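Local coordinates for protein amoebiasin-2 (Entamoeba histolytica, PDB 3M86) that inhibits cysteine proteases of the parasite itself, blocking their substrate-binding site with a wedge of three loops, at residues H15-I20 with T105-I110. Sequence-based numbering, arbitrary orientation.
Sequences HATLHI and TYSVVI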
loop_
_atom_site.group_PDB
_atom_site.type_symbol
_atom_site.label_atom_id
_atom_site.label_comp_id
_atom_site.label_asym_id
_atom_site.label_seq_id
_atom_site.Cartn_x
_atom_site.Cartn_y
_atom_site.Cartn_z
ATOM N N HIS A 15 -8.797 7.491 -0.972
ATOM C CA HIS A 15 -9.038 8.937 -0.909
ATOM C C HIS A 15 -8.910 9.557 0.483
ATOM O O HIS A 15 -9.224 10.738 0.671
ATOM C CB HIS A 15 -10.384 9.312 -1.548
ATOM C CG HIS A 15 -10.461 8.988 -3.006
ATOM N ND1 HIS A 15 -9.578 9.509 -3.929
ATOM C CD2 HIS A 15 -11.309 8.195 -3.702
ATOM C CE1 HIS A 15 -9.878 9.046 -5.130
ATOM N NE2 HIS A 15 -10.925 8.249 -5.020
ATOM N N ALA A 16 -8.448 8.774 1.454
ATOM C CA ALA A 16 -8.240 9.287 2.806
ATOM C C ALA A 16 -7.083 10.269 2.843
ATOM O O ALA A 16 -6.181 10.204 2.005
ATOM C CB ALA A 16 -7.966 8.148 3.773
ATOM N N THR A 17 -7.128 11.187 3.807
ATOM C CA THR A 17 -5.962 12.002 4.147
ATOM C C THR A 17 -5.488 11.627 5.540
ATOM O O THR A 17 -6.267 11.627 6.497
ATOM C CB THR A 17 -6.253 13.506 4.095
ATOM O OG1 THR A 17 -6.567 13.886 2.752
ATOM C CG2 THR A 17 -5.025 14.295 4.563
ATOM N N LEU A 18 -4.204 11.293 5.637
ATOM C CA LEU A 18 -3.599 10.839 6.871
ATOM C C LEU A 18 -2.585 11.876 7.325
ATOM O O LEU A 18 -1.728 12.282 6.547
ATOM C CB LEU A 18 -2.870 9.524 6.600
ATOM C CG LEU A 18 -2.535 8.558 7.727
ATOM C CD1 LEU A 18 -3.795 8.157 8.476
ATOM C CD2 LEU A 18 -1.840 7.345 7.131
ATOM N N HIS A 19 -2.673 12.291 8.580
ATOM C CA HIS A 19 -1.649 13.133 9.165
ATOM C C HIS A 19 -0.810 12.271 10.098
ATOM O O HIS A 19 -1.329 11.689 11.051
ATOM C CB HIS A 19 -2.267 14.322 9.903
ATOM C CG HIS A 19 -2.896 15.330 8.989
ATOM N ND1 HIS A 19 -2.329 16.559 8.729
ATOM C CD2 HIS A 19 -4.034 15.280 8.257
ATOM C CE1 HIS A 19 -3.095 17.225 7.884
ATOM N NE2 HIS A 19 -4.136 16.471 7.581
ATOM N N ILE A 20 0.481 12.172 9.801
ATOM C CA ILE A 20 1.388 11.353 10.592
ATOM C C ILE A 20 2.585 12.164 11.061
ATOM O O ILE A 20 2.832 13.267 10.572
ATOM C CB ILE A 20 1.879 10.121 9.810
ATOM C CG1 ILE A 20 2.880 10.521 8.723
ATOM C CG2 ILE A 20 0.707 9.412 9.174
ATOM C CD1 ILE A 20 3.612 9.321 8.098
ATOM N N THR A 105 -5.858 5.965 -3.912
ATOM C CA THR A 105 -5.111 7.198 -3.716
ATOM C C THR A 105 -5.149 7.563 -2.241
ATOM O O THR A 105 -6.207 7.528 -1.613
ATOM C CB THR A 105 -5.712 8.360 -4.539
ATOM O OG1 THR A 105 -5.748 7.999 -5.929
ATOM C CG2 THR A 105 -4.873 9.614 -4.371
ATOM N N TYR A 106 -3.992 7.893 -1.678
ATOM C CA TYR A 106 -3.937 8.376 -0.310
ATOM C C TYR A 106 -3.132 9.681 -0.246
ATOM O O TYR A 106 -2.122 9.828 -0.920
ATOM C CB TYR A 106 -3.258 7.368 0.614
ATOM C CG TYR A 106 -3.756 5.944 0.559
ATOM C CD1 TYR A 106 -5.036 5.611 0.984
ATOM C CD2 TYR A 106 -2.916 4.924 0.139
ATOM C CE1 TYR A 106 -5.479 4.290 0.959
ATOM C CE2 TYR A 106 -3.352 3.607 0.107
ATOM C CZ TYR A 106 -4.619 3.301 0.525
ATOM O OH TYR A 106 -5.038 1.996 0.511
ATOM N N SER A 107 -3.584 10.616 0.576
ATOM C CA SER A 107 -2.847 11.842 0.825
ATOM C C SER A 107 -2.230 11.728 2.209
ATOM O O SER A 107 -2.922 11.434 3.179
ATOM C CB SER A 107 -3.789 13.042 0.775
ATOM O OG SER A 107 -4.393 13.144 -0.499
ATOM N N VAL A 108 -0.924 11.935 2.305
ATOM C CA VAL A 108 -0.255 11.791 3.583
ATOM C C VAL A 108 0.531 13.051 3.918
ATOM O O VAL A 108 1.409 13.464 3.164
ATOM C CB VAL A 108 0.676 10.573 3.615
ATOM C CG1 VAL A 108 1.407 10.516 4.968
ATOM C CG2 VAL A 108 -0.112 9.285 3.344
ATOM N N VAL A 109 0.179 13.675 5.033
ATOM C CA VAL A 109 0.890 14.840 5.524
ATOM C C VAL A 109 1.809 14.397 6.647
ATOM O O VAL A 109 1.355 13.858 7.655
ATOM C CB VAL A 109 -0.087 15.898 6.076
ATOM C CG1 VAL A 109 0.677 17.121 6.575
ATOM C CG2 VAL A 109 -1.107 16.285 5.013
ATOM N N ILE A 110 3.104 14.610 6.455
ATOM C CA ILE A 110 4.108 14.285 7.457
ATOM C C ILE A 110 4.500 15.562 8.185
ATOM O O ILE A 110 5.199 16.432 7.644
ATOM C CB ILE A 110 5.351 13.659 6.811
ATOM C CG1 ILE A 110 4.952 12.456 5.944
ATOM C CG2 ILE A 110 6.379 13.288 7.879
ATOM C CD1 ILE A 110 6.044 11.996 4.985
HETATM O O HOH W 1 -6.309 11.353 -0.984
#
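The imidazole of His19 lies beside Val109, the two side chains pointing the same way from paired parallel strands. Val109 CB sits over one ring face, 3.9 Å from the ring centroid in a CH-pi contact, while CG2 lies toward the rim and comes within 3.6 Å of His19 CE1. His19 CG is beside its own backbone N (chi1 -70°), which puts the base of the ring on the valine's side, and chi2 of -107° turns the ring so that one face meets Val109. On the same face of the sheet, Thr17 is paired with Ser107; Thr17 OG1 lies nearest the serine's CB, at 3.5 Å. Ser107 OG turns instead to a water, 2.7 Å away, which also donates a hydrogen bond to Ala16 O. That carbonyl is thus held by both the water and Ser107 N.

The other face carries Leu18, Val108, Ile20 and Ile110 and is apolar. Ile20 CG1 stands between its backbone N and carbonyl carbon (chi1 73°); from there the extended second torsion carries CD1 to within 4.0 Å of Val108 CG1. Ile20 and Ile110 run side by side, with Ile20 CG1 and Ile110 CG1 4.0 Å apart. His7 of strand 6-9 and Ile26 of strand 25-32 meet Ile20 from the opposing sheet.

The backbone ladder alternates: Ser107 N bonds to Ala16 O, Leu18 N to Ser107 O, Val109 N to Leu18 O and Ile20 N to Val109 O. Ahead of it, His15 N makes a more bent bond to Thr105 O (2.7 Å). Strand 17-20 is thereby joined as a parallel outer strand to strand 102-110, whose other side pairs with strand 82-91, in one sheet of the immunoglobulin-like beta-sandwich characteristic of chagasin-family I42 inhibitors.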